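Local coordinates for protein alpha-1,6-mannanase (Bacteroides thetaiotaomicron, PDB 4V1S) that probably hydrolyses the alpha-1,6-linked mannose backbone of mannans, as a family 76 glycoside hydrolase of a gut symbiont, at residues 45-50 against 100-105; 91-96 against 383-388; 178-183 against 198-203; 207-212 against 230-235. One frame throughout, in Å; residues are numbered along the deposited sequence.

Contact 1 of 4, residues 45-50 against 100-105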
loop_
_atom_site.group_PDB
_atom_site.type_symbol
_atom_site.label_atom_id
_atom_site.label_comp_id
_atom_site.label_asym_id
_atom_site.label_seq_id
_atom_site.Cartn_x
_atom_site.Cartn_y
_atom_site.Cartn_z
ATOM N N ASP A 45 -7.528 -2.226 22.333
ATOM C CA ASP A 45 -6.955 -3.500 22.038
ATOM C C ASP A 45 -6.918 -3.652 20.527
ATOM O O ASP A 45 -7.748 -4.345 19.941
ATOM C CB ASP A 45 -7.795 -4.578 22.688
ATOM C CG ASP A 45 -7.159 -5.932 22.629
ATOM O OD1 ASP A 45 -6.085 -6.069 21.994
ATOM O OD2 ASP A 45 -7.752 -6.867 23.237
ATOM N N TYR A 46 -5.941 -2.997 19.907
ATOM C CA TYR A 46 -5.802 -3.019 18.446
ATOM C C TYR A 46 -5.698 -4.418 17.886
ATOM O O TYR A 46 -6.233 -4.702 16.828
ATOM C CB TYR A 46 -4.581 -2.204 17.998
ATOM C CG TYR A 46 -4.672 -0.750 18.404
ATOM C CD1 TYR A 46 -5.616 0.087 17.841
ATOM C CD2 TYR A 46 -3.833 -0.226 19.396
ATOM C CE1 TYR A 46 -5.746 1.417 18.257
ATOM C CE2 TYR A 46 -3.940 1.092 19.800
ATOM C CZ TYR A 46 -4.904 1.910 19.231
ATOM O OH TYR A 46 -5.018 3.223 19.617
ATOM N N TYR A 47 -4.984 -5.296 18.581
ATOM C CA TYR A 47 -4.811 -6.656 18.099
ATOM C C TYR A 47 -6.141 -7.404 17.994
ATOM O O TYR A 47 -6.434 -8.055 16.972
ATOM C CB TYR A 47 -3.874 -7.387 19.045
ATOM C CG TYR A 47 -3.298 -8.705 18.545
ATOM C CD1 TYR A 47 -2.504 -8.760 17.401
ATOM C CD2 TYR A 47 -3.487 -9.874 19.244
ATOM C CE1 TYR A 47 -1.946 -9.941 16.969
ATOM C CE2 TYR A 47 -2.950 -11.074 18.819
ATOM C CZ TYR A 47 -2.163 -11.098 17.679
ATOM O OH TYR A 47 -1.592 -12.283 17.273
ATOM N N THR A 48 -6.960 -7.292 19.039
ATOM C CA THR A 48 -8.319 -7.837 18.985
ATOM C C THR A 48 -9.162 -7.193 17.884
ATOM O O THR A 48 -9.862 -7.865 17.166
ATOM C CB THR A 48 -9.029 -7.725 20.351
ATOM O OG1 THR A 48 -8.321 -8.594 21.249
ATOM C CG2 THR A 48 -10.451 -8.158 20.267
ATOM N N TRP A 49 -9.051 -5.882 17.731
ATOM C CA TRP A 49 -9.788 -5.212 16.683
ATOM C C TRP A 49 -9.419 -5.787 15.334
ATOM O O TRP A 49 -10.279 -5.976 14.501
ATOM C CB TRP A 49 -9.514 -3.708 16.668
ATOM C CG TRP A 49 -9.987 -2.972 17.872
ATOM C CD1 TRP A 49 -10.663 -3.478 18.933
ATOM C CD2 TRP A 49 -9.796 -1.579 18.130
ATOM N NE1 TRP A 49 -10.904 -2.475 19.855
ATOM C CE2 TRP A 49 -10.388 -1.299 19.380
ATOM C CE3 TRP A 49 -9.207 -0.535 17.413
ATOM C CZ2 TRP A 49 -10.401 -0.004 19.931
ATOM C CZ3 TRP A 49 -9.205 0.745 17.970
ATOM C CH2 TRP A 49 -9.797 0.991 19.218
ATOM N N CYS A 50 -8.137 -6.090 15.152
ATOM C CA CYS A 50 -7.691 -6.671 13.888
ATOM C C CYS A 50 -8.316 -8.032 13.687
ATOM O O CYS A 50 -8.906 -8.291 12.650
ATOM C CB CYS A 50 -6.178 -6.783 13.844
ATOM S SG CYS A 50 -5.543 -7.517 12.320
ATOM N N SER A 100 4.014 -17.588 15.468
ATOM C CA SER A 100 3.233 -18.825 15.450
ATOM C C SER A 100 1.765 -18.593 15.084
ATOM O O SER A 100 1.165 -19.426 14.409
ATOM C CB SER A 100 3.388 -19.591 16.776
ATOM O OG SER A 100 3.063 -18.788 17.898
ATOM N N GLU A 101 1.183 -17.469 15.505
ATOM C CA GLU A 101 -0.213 -17.178 15.158
ATOM C C GLU A 101 -0.393 -16.835 13.679
ATOM O O GLU A 101 -1.474 -17.038 13.164
ATOM C CB GLU A 101 -0.811 -16.044 16.007
ATOM C CG GLU A 101 -2.351 -16.069 16.025
ATOM C CD GLU A 101 -3.013 -15.106 17.016
ATOM O OE1 GLU A 101 -2.334 -14.623 17.952
ATOM O OE2 GLU A 101 -4.232 -14.838 16.866
ATOM N N TRP A 102 0.628 -16.271 13.033
ATOM C CA TRP A 102 0.450 -15.655 11.708
ATOM C C TRP A 102 1.208 -16.278 10.556
ATOM O O TRP A 102 0.923 -15.952 9.421
ATOM C CB TRP A 102 0.717 -14.137 11.772
ATOM C CG TRP A 102 -0.282 -13.512 12.673
ATOM C CD1 TRP A 102 -0.074 -13.131 13.954
ATOM C CD2 TRP A 102 -1.676 -13.308 12.414
ATOM N NE1 TRP A 102 -1.220 -12.659 14.503
ATOM C CE2 TRP A 102 -2.237 -12.778 13.599
ATOM C CE3 TRP A 102 -2.504 -13.522 11.298
ATOM C CZ2 TRP A 102 -3.591 -12.442 13.711
ATOM C CZ3 TRP A 102 -3.853 -13.197 11.401
ATOM C CH2 TRP A 102 -4.382 -12.641 12.610
ATOM N N SER A 103 2.165 -17.162 10.835
ATOM C CA SER A 103 2.993 -17.701 9.764
ATOM C C SER A 103 2.191 -18.496 8.755
ATOM O O SER A 103 2.391 -18.364 7.540
ATOM C CB SER A 103 4.128 -18.545 10.346
ATOM O OG SER A 103 5.055 -17.673 10.958
ATOM N N ASP A 104 1.299 -19.354 9.238
ATOM C CA ASP A 104 0.481 -20.167 8.321
ATOM C C ASP A 104 -0.466 -19.297 7.501
ATOM O O ASP A 104 -0.659 -19.546 6.317
ATOM C CB ASP A 104 -0.331 -21.220 9.072
ATOM C CG ASP A 104 0.501 -22.390 9.559
ATOM O OD1 ASP A 104 1.683 -22.536 9.181
ATOM O OD2 ASP A 104 -0.051 -23.188 10.350
ATOM N N ALA A 105 -1.052 -18.275 8.130
ATOM C CA ALA A 105 -1.992 -17.386 7.441
ATOM C C ALA A 105 -1.271 -16.655 6.313
ATOM O O ALA A 105 -1.798 -16.512 5.184
ATOM C CB ALA A 105 -2.588 -16.375 8.411
#

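Contact 2 of 4, residues 91-96 against 383-388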
loop_
_atom_site.group_PDB
_atom_site.type_symbol
_atom_site.label_atom_id
_atom_site.label_comp_id
_atom_site.label_asym_id
_atom_site.label_seq_id
_atom_site.Cartn_x
_atom_site.Cartn_y
_atom_site.Cartn_z
ATOM N N TYR A 91 -1.080 -9.900 7.502
ATOM C CA TYR A 91 -0.474 -11.132 8.035
ATOM C C TYR A 91 1.029 -10.956 8.243
ATOM O O TYR A 91 1.611 -11.443 9.226
ATOM C CB TYR A 91 -0.762 -12.329 7.129
ATOM C CG TYR A 91 -2.220 -12.573 6.804
ATOM C CD1 TYR A 91 -3.207 -12.487 7.767
ATOM C CD2 TYR A 91 -2.603 -12.952 5.520
ATOM C CE1 TYR A 91 -4.540 -12.690 7.425
ATOM C CE2 TYR A 91 -3.919 -13.214 5.192
ATOM C CZ TYR A 91 -4.887 -13.130 6.148
ATOM O OH TYR A 91 -6.221 -13.364 5.764
ATOM N N THR A 92 1.665 -10.261 7.323
ATOM C CA THR A 92 3.072 -9.941 7.478
ATOM C C THR A 92 3.354 -9.156 8.757
ATOM O O THR A 92 4.235 -9.524 9.532
ATOM C CB THR A 92 3.571 -9.183 6.268
ATOM O OG1 THR A 92 3.424 -10.011 5.102
ATOM C CG2 THR A 92 5.039 -8.759 6.468
ATOM N N GLU A 93 2.579 -8.097 9.004
ATOM C CA GLU A 93 2.744 -7.352 10.247
ATOM C C GLU A 93 2.439 -8.225 11.466
ATOM O O GLU A 93 3.086 -8.091 12.511
ATOM C CB GLU A 93 1.888 -6.101 10.247
ATOM C CG GLU A 93 2.159 -5.107 11.362
ATOM C CD GLU A 93 3.454 -4.298 11.221
ATOM O OE1 GLU A 93 4.354 -4.690 10.460
ATOM O OE2 GLU A 93 3.587 -3.246 11.907
ATOM N N GLY A 94 1.470 -9.126 11.323
ATOM C CA GLY A 94 1.150 -10.093 12.373
ATOM C C GLY A 94 2.349 -10.883 12.874
ATOM O O GLY A 94 2.435 -11.179 14.070
ATOM N N ILE A 95 3.288 -11.193 11.974
ATOM C CA ILE A 95 4.463 -11.969 12.356
ATOM C C ILE A 95 5.246 -11.256 13.484
ATOM O O ILE A 95 5.864 -11.913 14.327
ATOM C CB ILE A 95 5.422 -12.223 11.153
ATOM C CG1 ILE A 95 4.750 -12.969 9.980
ATOM C CG2 ILE A 95 6.617 -13.015 11.610
ATOM C CD1 ILE A 95 4.196 -14.333 10.303
ATOM N N SER A 96 5.235 -9.919 13.481
ATOM C CA SER A 96 5.932 -9.128 14.495
ATOM C C SER A 96 5.288 -9.271 15.869
ATOM O O SER A 96 5.952 -9.124 16.894
ATOM C CB SER A 96 5.997 -7.647 14.100
ATOM O OG SER A 96 6.803 -7.455 12.942
ATOM N N MET A 383 -4.350 -1.535 9.285
ATOM C CA MET A 383 -4.096 -0.459 10.248
ATOM C C MET A 383 -4.146 -0.943 11.689
ATOM O O MET A 383 -3.301 -0.572 12.516
ATOM C CB MET A 383 -5.076 0.660 10.055
ATOM C CG MET A 383 -4.859 1.428 8.771
ATOM S SD MET A 383 -3.309 2.342 8.643
ATOM C CE MET A 383 -2.251 1.173 7.826
ATOM N N TYR A 384 -5.098 -1.814 11.984
ATOM C CA TYR A 384 -5.177 -2.317 13.362
ATOM C C TYR A 384 -3.959 -3.127 13.746
ATOM O O TYR A 384 -3.495 -3.042 14.879
ATOM C CB TYR A 384 -6.469 -3.111 13.628
ATOM C CG TYR A 384 -7.744 -2.332 13.486
ATOM C CD1 TYR A 384 -7.831 -0.997 13.878
ATOM C CD2 TYR A 384 -8.883 -2.931 12.943
ATOM C CE1 TYR A 384 -8.997 -0.273 13.675
ATOM C CE2 TYR A 384 -10.098 -2.238 12.814
ATOM C CZ TYR A 384 -10.133 -0.901 13.184
ATOM O OH TYR A 384 -11.295 -0.195 13.046
ATOM N N MET A 385 -3.460 -3.954 12.830
ATOM C CA MET A 385 -2.300 -4.752 13.124
ATOM C C MET A 385 -1.057 -3.852 13.285
ATOM O O MET A 385 -0.197 -4.098 14.147
ATOM C CB MET A 385 -2.077 -5.814 12.054
ATOM C CG MET A 385 -1.032 -6.847 12.435
ATOM S SD MET A 385 -1.489 -7.915 13.775
ATOM C CE MET A 385 -2.342 -9.219 12.897
ATOM N N ARG A 386 -0.948 -2.832 12.433
ATOM C CA ARG A 386 0.133 -1.858 12.582
ATOM C C ARG A 386 0.124 -1.177 13.948
ATOM O O ARG A 386 1.156 -1.062 14.630
ATOM C CB ARG A 386 0.081 -0.812 11.492
ATOM C CG ARG A 386 0.358 -1.361 10.107
ATOM C CD ARG A 386 1.827 -1.605 9.900
ATOM N NE ARG A 386 2.492 -0.415 9.434
ATOM C CZ ARG A 386 3.759 -0.089 9.620
ATOM N NH1 ARG A 386 4.539 -0.855 10.329
ATOM N NH2 ARG A 386 4.239 1.016 9.059
ATOM N N ALA A 387 -1.040 -0.719 14.333
ATOM C CA ALA A 387 -1.224 -0.093 15.643
ATOM C C ALA A 387 -0.868 -1.066 16.781
ATOM O O ALA A 387 -0.226 -0.687 17.729
ATOM C CB ALA A 387 -2.654 0.397 15.784
ATOM N N ALA A 388 -1.257 -2.328 16.647
ATOM C CA ALA A 388 -0.914 -3.338 17.645
ATOM C C ALA A 388 0.600 -3.484 17.790
ATOM O O ALA A 388 1.125 -3.606 18.896
ATOM C CB ALA A 388 -1.557 -4.668 17.269
#

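Contact 3 of 4, residues 178-183 against 198-203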
loop_
_atom_site.group_PDB
_atom_site.type_symbol
_atom_site.label_atom_id
_atom_site.label_comp_id
_atom_site.label_asym_id
_atom_site.label_seq_id
_atom_site.Cartn_x
_atom_site.Cartn_y
_atom_site.Cartn_z
ATOM N N GLY A 178 7.932 -1.614 -16.937
ATOM C CA GLY A 178 7.003 -0.577 -17.430
ATOM C C GLY A 178 7.653 0.797 -17.566
ATOM O O GLY A 178 7.002 1.747 -17.971
ATOM N N GLU A 179 8.912 0.897 -17.205
ATOM C CA GLU A 179 9.706 2.127 -17.342
ATOM C C GLU A 179 10.366 2.167 -18.720
ATOM O O GLU A 179 10.987 1.200 -19.172
ATOM C CB GLU A 179 10.834 2.192 -16.295
ATOM C CG GLU A 179 11.537 3.538 -16.240
ATOM C CD GLU A 179 12.795 3.586 -15.392
ATOM O OE1 GLU A 179 13.179 2.552 -14.791
ATOM O OE2 GLU A 179 13.396 4.688 -15.303
ATOM N N ASP A 180 10.256 3.300 -19.369
ATOM C CA ASP A 180 11.006 3.553 -20.605
ATOM C C ASP A 180 11.097 5.076 -20.779
ATOM O O ASP A 180 10.657 5.827 -19.908
ATOM C CB ASP A 180 10.409 2.824 -21.836
ATOM C CG ASP A 180 9.012 3.300 -22.170
ATOM O OD1 ASP A 180 8.676 4.470 -21.830
ATOM O OD2 ASP A 180 8.271 2.526 -22.791
ATOM N N ASN A 181 11.699 5.521 -21.878
ATOM C CA ASN A 181 11.916 6.955 -22.094
ATOM C C ASN A 181 10.787 7.722 -22.778
ATOM O O ASN A 181 10.953 8.875 -23.131
ATOM C CB ASN A 181 13.271 7.182 -22.766
ATOM C CG ASN A 181 14.396 7.213 -21.762
ATOM O OD1 ASN A 181 15.435 6.547 -21.920
ATOM N ND2 ASN A 181 14.200 7.989 -20.712
ATOM N N VAL A 182 9.625 7.091 -22.934
ATOM C CA VAL A 182 8.413 7.825 -23.349
ATOM C C VAL A 182 8.144 8.811 -22.223
ATOM O O VAL A 182 8.243 8.458 -21.049
ATOM C CB VAL A 182 7.274 6.838 -23.636
ATOM C CG1 VAL A 182 5.949 7.547 -23.886
ATOM C CG2 VAL A 182 7.661 5.961 -24.840
ATOM N N LEU A 183 7.875 10.063 -22.589
ATOM C CA LEU A 183 7.776 11.173 -21.629
ATOM C C LEU A 183 9.059 11.449 -20.844
ATOM O O LEU A 183 9.034 12.203 -19.864
ATOM C CB LEU A 183 6.599 10.967 -20.648
ATOM C CG LEU A 183 5.213 10.926 -21.294
ATOM C CD1 LEU A 183 4.133 10.728 -20.243
ATOM C CD2 LEU A 183 4.914 12.173 -22.108
ATOM N N VAL A 198 -3.308 6.138 -22.810
ATOM C CA VAL A 198 -1.955 5.745 -22.433
ATOM C C VAL A 198 -1.368 6.858 -21.543
ATOM O O VAL A 198 -1.374 8.039 -21.890
ATOM C CB VAL A 198 -1.057 5.485 -23.660
ATOM C CG1 VAL A 198 0.359 5.101 -23.237
ATOM C CG2 VAL A 198 -1.638 4.382 -24.528
ATOM N N GLN A 199 -0.832 6.460 -20.398
ATOM C CA GLN A 199 -0.402 7.415 -19.389
ATOM C C GLN A 199 0.618 6.790 -18.462
ATOM O O GLN A 199 0.687 5.558 -18.335
ATOM C CB GLN A 199 -1.611 7.928 -18.596
ATOM C CG GLN A 199 -2.400 6.825 -17.906
ATOM C CD GLN A 199 -3.702 7.319 -17.351
ATOM O OE1 GLN A 199 -4.714 7.456 -18.076
ATOM N NE2 GLN A 199 -3.698 7.608 -16.068
ATOM N N LYS A 200 1.397 7.665 -17.828
ATOM C CA LYS A 200 2.364 7.295 -16.798
ATOM C C LYS A 200 1.961 7.967 -15.496
ATOM O O LYS A 200 1.527 9.109 -15.480
ATOM C CB LYS A 200 3.805 7.655 -17.214
ATOM C CG LYS A 200 4.248 6.868 -18.433
ATOM C CD LYS A 200 5.720 7.034 -18.706
ATOM C CE LYS A 200 6.220 6.004 -19.719
ATOM N NZ LYS A 200 7.713 5.991 -19.786
ATOM N N ASN A 201 2.094 7.230 -14.404
ATOM C CA ASN A 201 1.339 7.505 -13.171
ATOM C C ASN A 201 2.242 7.578 -11.938
ATOM O O ASN A 201 3.182 6.792 -11.774
ATOM C CB ASN A 201 0.255 6.413 -12.966
ATOM C CG ASN A 201 -0.761 6.404 -14.083
ATOM O OD1 ASN A 201 -1.955 6.698 -13.875
ATOM N ND2 ASN A 201 -0.294 6.112 -15.280
ATOM N N THR A 202 1.962 8.562 -11.094
ATOM C CA THR A 202 2.697 8.741 -9.883
ATOM C C THR A 202 2.707 7.468 -9.048
ATOM O O THR A 202 3.749 7.109 -8.526
ATOM C CB THR A 202 2.111 9.898 -9.062
ATOM O OG1 THR A 202 2.150 11.084 -9.856
ATOM C CG2 THR A 202 2.905 10.086 -7.784
ATOM N N ILE A 203 1.576 6.784 -8.952
ATOM C CA ILE A 203 1.526 5.611 -8.077
ATOM C C ILE A 203 2.512 4.553 -8.569
ATOM O O ILE A 203 3.161 3.896 -7.755
ATOM C CB ILE A 203 0.111 5.036 -7.871
ATOM C CG1 ILE A 203 0.127 3.930 -6.797
ATOM C CG2 ILE A 203 -0.503 4.544 -9.175
ATOM C CD1 ILE A 203 0.586 4.401 -5.424
#

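Contact 4 of 4, residues 207-212 against 230-235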
loop_
_atom_site.group_PDB
_atom_site.type_symbol
_atom_site.label_atom_id
_atom_site.label_comp_id
_atom_site.label_asym_id
_atom_site.label_seq_id
_atom_site.Cartn_x
_atom_site.Cartn_y
_atom_site.Cartn_z
ATOM N N VAL A 207 5.303 3.250 -5.834
ATOM C CA VAL A 207 5.427 1.893 -5.319
ATOM C C VAL A 207 6.684 1.199 -5.882
ATOM O O VAL A 207 7.285 0.334 -5.237
ATOM C CB VAL A 207 4.187 1.006 -5.566
ATOM C CG1 VAL A 207 2.988 1.576 -4.841
ATOM C CG2 VAL A 207 3.891 0.764 -7.042
ATOM N N THR A 208 7.080 1.558 -7.108
ATOM C CA THR A 208 8.292 0.990 -7.661
ATOM C C THR A 208 9.532 1.522 -6.900
ATOM O O THR A 208 10.434 0.752 -6.573
ATOM C CB THR A 208 8.364 1.231 -9.171
ATOM O OG1 THR A 208 7.256 0.644 -9.811
ATOM C CG2 THR A 208 9.605 0.664 -9.791
ATOM N N MET A 209 9.557 2.824 -6.596
ATOM C CA MET A 209 10.608 3.374 -5.795
ATOM C C MET A 209 10.719 2.718 -4.426
ATOM O O MET A 209 11.814 2.353 -3.995
ATOM C CB MET A 209 10.434 4.886 -5.603
ATOM C CG MET A 209 10.732 5.701 -6.867
ATOM S SD MET A 209 10.084 7.392 -6.840
ATOM C CE MET A 209 10.639 7.933 -5.228
ATOM N N LEU A 210 9.594 2.549 -3.745
ATOM C CA LEU A 210 9.630 1.970 -2.420
ATOM C C LEU A 210 10.110 0.515 -2.497
ATOM O O LEU A 210 10.924 0.088 -1.686
ATOM C CB LEU A 210 8.273 2.089 -1.721
ATOM C CG LEU A 210 8.287 1.578 -0.281
ATOM C CD1 LEU A 210 9.300 2.325 0.584
ATOM C CD2 LEU A 210 6.914 1.710 0.341
ATOM N N SER A 211 9.618 -0.228 -3.480
ATOM C CA SER A 211 10.039 -1.613 -3.690
ATOM C C SER A 211 11.543 -1.689 -3.949
ATOM O O SER A 211 12.252 -2.540 -3.383
ATOM C CB SER A 211 9.292 -2.238 -4.867
ATOM O OG SER A 211 7.900 -2.357 -4.633
ATOM N N CYS A 212 12.026 -0.807 -4.827
ATOM C CA CYS A 212 13.458 -0.713 -5.118
ATOM C C CYS A 212 14.268 -0.466 -3.847
ATOM O O CYS A 212 15.285 -1.113 -3.621
ATOM C CB CYS A 212 13.753 0.404 -6.131
ATOM S SG CYS A 212 13.424 0.002 -7.851
ATOM N N ARG A 230 16.587 7.450 -10.332
ATOM C CA ARG A 230 16.202 7.794 -11.679
ATOM C C ARG A 230 14.694 8.059 -11.782
ATOM O O ARG A 230 14.263 9.068 -12.349
ATOM C CB ARG A 230 16.635 6.670 -12.634
ATOM C CG ARG A 230 16.285 6.895 -14.078
ATOM C CD ARG A 230 16.746 5.733 -14.955
ATOM N NE ARG A 230 16.063 4.485 -14.608
ATOM C CZ ARG A 230 16.602 3.402 -14.049
ATOM N NH1 ARG A 230 17.897 3.332 -13.744
ATOM N NH2 ARG A 230 15.822 2.348 -13.798
ATOM N N ILE A 231 13.895 7.121 -11.265
ATOM C CA ILE A 231 12.452 7.272 -11.294
ATOM C C ILE A 231 12.025 8.484 -10.454
ATOM O O ILE A 231 11.157 9.255 -10.860
ATOM C CB ILE A 231 11.770 5.985 -10.801
ATOM C CG1 ILE A 231 12.040 4.837 -11.799
ATOM C CG2 ILE A 231 10.281 6.217 -10.593
ATOM C CD1 ILE A 231 11.797 3.467 -11.200
ATOM N N ASN A 232 12.637 8.667 -9.293
ATOM C CA ASN A 232 12.334 9.835 -8.470
ATOM C C ASN A 232 12.603 11.155 -9.181
ATOM O O ASN A 232 11.767 12.055 -9.170
ATOM C CB ASN A 232 13.106 9.833 -7.175
ATOM C CG ASN A 232 12.686 10.978 -6.276
ATOM O OD1 ASN A 232 11.497 11.132 -5.974
ATOM N ND2 ASN A 232 13.641 11.813 -5.883
ATOM N N ASP A 233 13.777 11.262 -9.794
ATOM C CA ASP A 233 14.134 12.484 -10.535
ATOM C C ASP A 233 13.049 12.810 -11.573
ATOM O O ASP A 233 12.600 13.953 -11.677
ATOM C CB ASP A 233 15.480 12.313 -11.222
ATOM C CG ASP A 233 16.651 12.414 -10.271
ATOM O OD1 ASP A 233 16.473 12.743 -9.080
ATOM O OD2 ASP A 233 17.772 12.135 -10.731
ATOM N N TRP A 234 12.607 11.797 -12.323
ATOM C CA TRP A 234 11.547 12.004 -13.320
ATOM C C TRP A 234 10.240 12.451 -12.654
ATOM O O TRP A 234 9.544 13.355 -13.141
ATOM C CB TRP A 234 11.310 10.736 -14.161
ATOM C CG TRP A 234 10.250 10.914 -15.199
ATOM C CD1 TRP A 234 10.409 11.379 -16.492
ATOM C CD2 TRP A 234 8.850 10.678 -15.040
ATOM N NE1 TRP A 234 9.196 11.435 -17.130
ATOM C CE2 TRP A 234 8.221 11.010 -16.265
ATOM C CE3 TRP A 234 8.070 10.174 -14.002
ATOM C CZ2 TRP A 234 6.853 10.860 -16.460
ATOM C CZ3 TRP A 234 6.704 10.033 -14.194
ATOM C CH2 TRP A 234 6.108 10.394 -15.405
ATOM N N THR A 235 9.887 11.771 -11.567
ATOM C CA THR A 235 8.620 12.017 -10.909
ATOM C C THR A 235 8.567 13.432 -10.322
ATOM O O THR A 235 7.573 14.151 -10.482
ATOM C CB THR A 235 8.368 10.957 -9.846
ATOM O OG1 THR A 235 8.497 9.647 -10.446
ATOM C CG2 THR A 235 6.972 11.103 -9.269
#

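Contact 1 of 4, residues 45-50 against 100-105
Tyr47 stretches out from the first turn of helix 46-61 until its phenol ring meets the indole of Trp102 rim to rim, the planes 81° apart and neither ring lying over the other. With CG anti to the backbone N (chi1 -166°), the torsion carries the ring across to helix 99-114, and the hydroxyl ends beside it. There OH does two jobs. It accepts from Trp102 NE1 at 2.8 Å, lying close to the indole plane, and it donates to Glu101 OE1 at 2.5 Å, a short bond that meets the carboxylate from above its plane. The two helices belong to the helical shell of the (alpha/alpha)6 barrel expected for family 76, and the Trp102 side chain also touches Met385 of helix 374-394. Glu101 suits the outer position because its extended chain sets a carboxylate beside the hydroxyl at the surface, whereas Trp102 brings a lone N-H to a buried place. A phenylalanine in place of Tyr47 would probably leave the indole N-H without its acceptor and the Glu101 carboxylate without this donor. At the start of helix 46-61, Asp45 holds the N-cap, taking Thr48 N weakly on OD1 (3.3 Å), and its OD2 accepts from Thr48 OG1 at 2.7 Å.

Contact 2 of 4, residues 91-96 against 383-388
Glu93 and Met385 lie side by side, their chains running opposite ways, between segments 91-96 and 383-388, which are almost parallel, with axes 9.0 Å apart and inclined by 17°. Glu93 CB lies 3.7 Å from Met385 CG, apolar shaft against apolar shaft, before the two part, the carboxylate going to Arg386 and the thioether to Gly94. Met385, bent at chi2 and chi3, turns its sulfur and methyl over the backbone of Gly94, with CE 3.6 Å from Gly94 CA. Glycine fits here because a beta carbon would come very near that methyl. Arg386 runs at about a right angle to Glu93. Its guanidinium edge presents NH1 to Glu93 OE2 at 3.0 Å, in an almost straight bond (169°), while the carboxylate is met from above its plane and the two flat groups stand 76° apart. Asn389 ND2 also donates to OE2, and Asp321 of helix 313-330 takes Arg386 NE in a second salt bridge. The helices, 81-97 and 374-394, come from early and late in the chain, consistent with closure of the barrel ring. The arginine is shared between two acids and Asn389 adds an uncharged donor, which probably eases the cost of partly burying these charges.

Contact 3 of 4, residues 178-183 against 198-203
An Asx turn at Asp180, in the loop that follows helix 162-177, forms part of a pocket for the ammonium group of Lys200. Strand 199-201, which pairs antiparallel with strand 246-252, sends Lys200 toward the loop just before the chain enters helix 202-219. Beyond CG the lysine chain is fully extended, and that length is what the position uses: the start of the chain passes Leu183, whose CD1 is 4.3 Å from Lys200 CG, and the charge is delivered at the far end. There Lys200 NZ forms a salt bridge with Asp180 OD1 at 2.7 Å and donates to Val182 O at 2.8 Å. The carbonyl oxygens of Gly185 and Gly186 are further acceptors, and the ring of Tyr188 adds a cation-pi contact. The buried ammonium is therefore met by one carboxylate and three main-chain oxygens, an environment that probably keeps the lysine protonated. Aspartate is the right length for its own task. With CG between the backbone N and the carbonyl carbon (chi1 63°), the carboxylate folds back over the turn, and OD1 takes Val182 N at 3.0 Å, while OD2 is held by Tyr188 OH. On the strand, Gln199 and Asn201 lie on the face away from the lysine, joined by a bond from Gln199 NE2 to Asn201 OD1. At the aspartate, Val182 N and Lys200 NZ grip the single oxygen OD1 from opposite faces of the carboxylate plane.

Contact 4 of 4, residues 207-212 against 230-235
Met209 leaves helix 202-219 with its CB pointing toward helix 222-239, and the atoms beyond it find partners in turn. CG, anti to the carbonyl carbon (chi1 -72°), rests 3.8 Å from Ile231 CG2. SD then passes over the backbone of the opposing helix, 3.7 Å from Asn232 CA. A bend at chi3 finally turns the methyl CE against the side chain of Asn232, 3.7 Å from its CB and 3.4 Å from its OD1. That amide oxygen has a stronger partner elsewhere, since Trp274 NE1 of helix 264-281 donates to it, so the methyl packs beside a polar atom already satisfied. With an alanine here the thioether arm is gone, and a gap would probably open beside Ile231 and Asn232, leaving the amide less firmly packed. The second point of touch is Thr208 CG2 on Ile231 CD1, 3.8 Å apart, where two branched side chains cross at about a right angle; Thr208 OG1 meanwhile bonds back to Cys204 O. The helices follow each other in the chain, and segments 207-212 and 230-235 run roughly antiparallel, at 153° with axes 10.0 Å apart, as expected of a helical hairpin in an (alpha/alpha)6 barrel. Thr235 OG1 donates to Ile231 O at 2.7 Å and also bonds Ser205 OG of helix 202-219, linking the helices close by. Between the segments themselves no hydrogen bond crosses and the fit is largely apolar: an unbranched methionine can bend to follow both Ile231 and Asn232, while Thr208 and Ser211 find hydroxyl acceptors within their own helix.

From the N terminus, helix 46-61 opens contact 1, which closes when the chain reaches helix 99-114. Before that, helix 81-97 has opened contact 2, so the two cross; contact 2 closes only at helix 374-394, near the C terminus, and ties the early helices to the last. Their centres are 7 Å apart and Trp102 packs on Gly94. Contacts 3 and 4 close short loops in series, both nested within the span of contact 2 and on the opposite side of the chain's centre. They share helix 202-219 and are joined by a salt bridge from Arg230 to Glu179, with Trp234 beside Leu183 and Lys200, binding loop, strand and helical hairpin together.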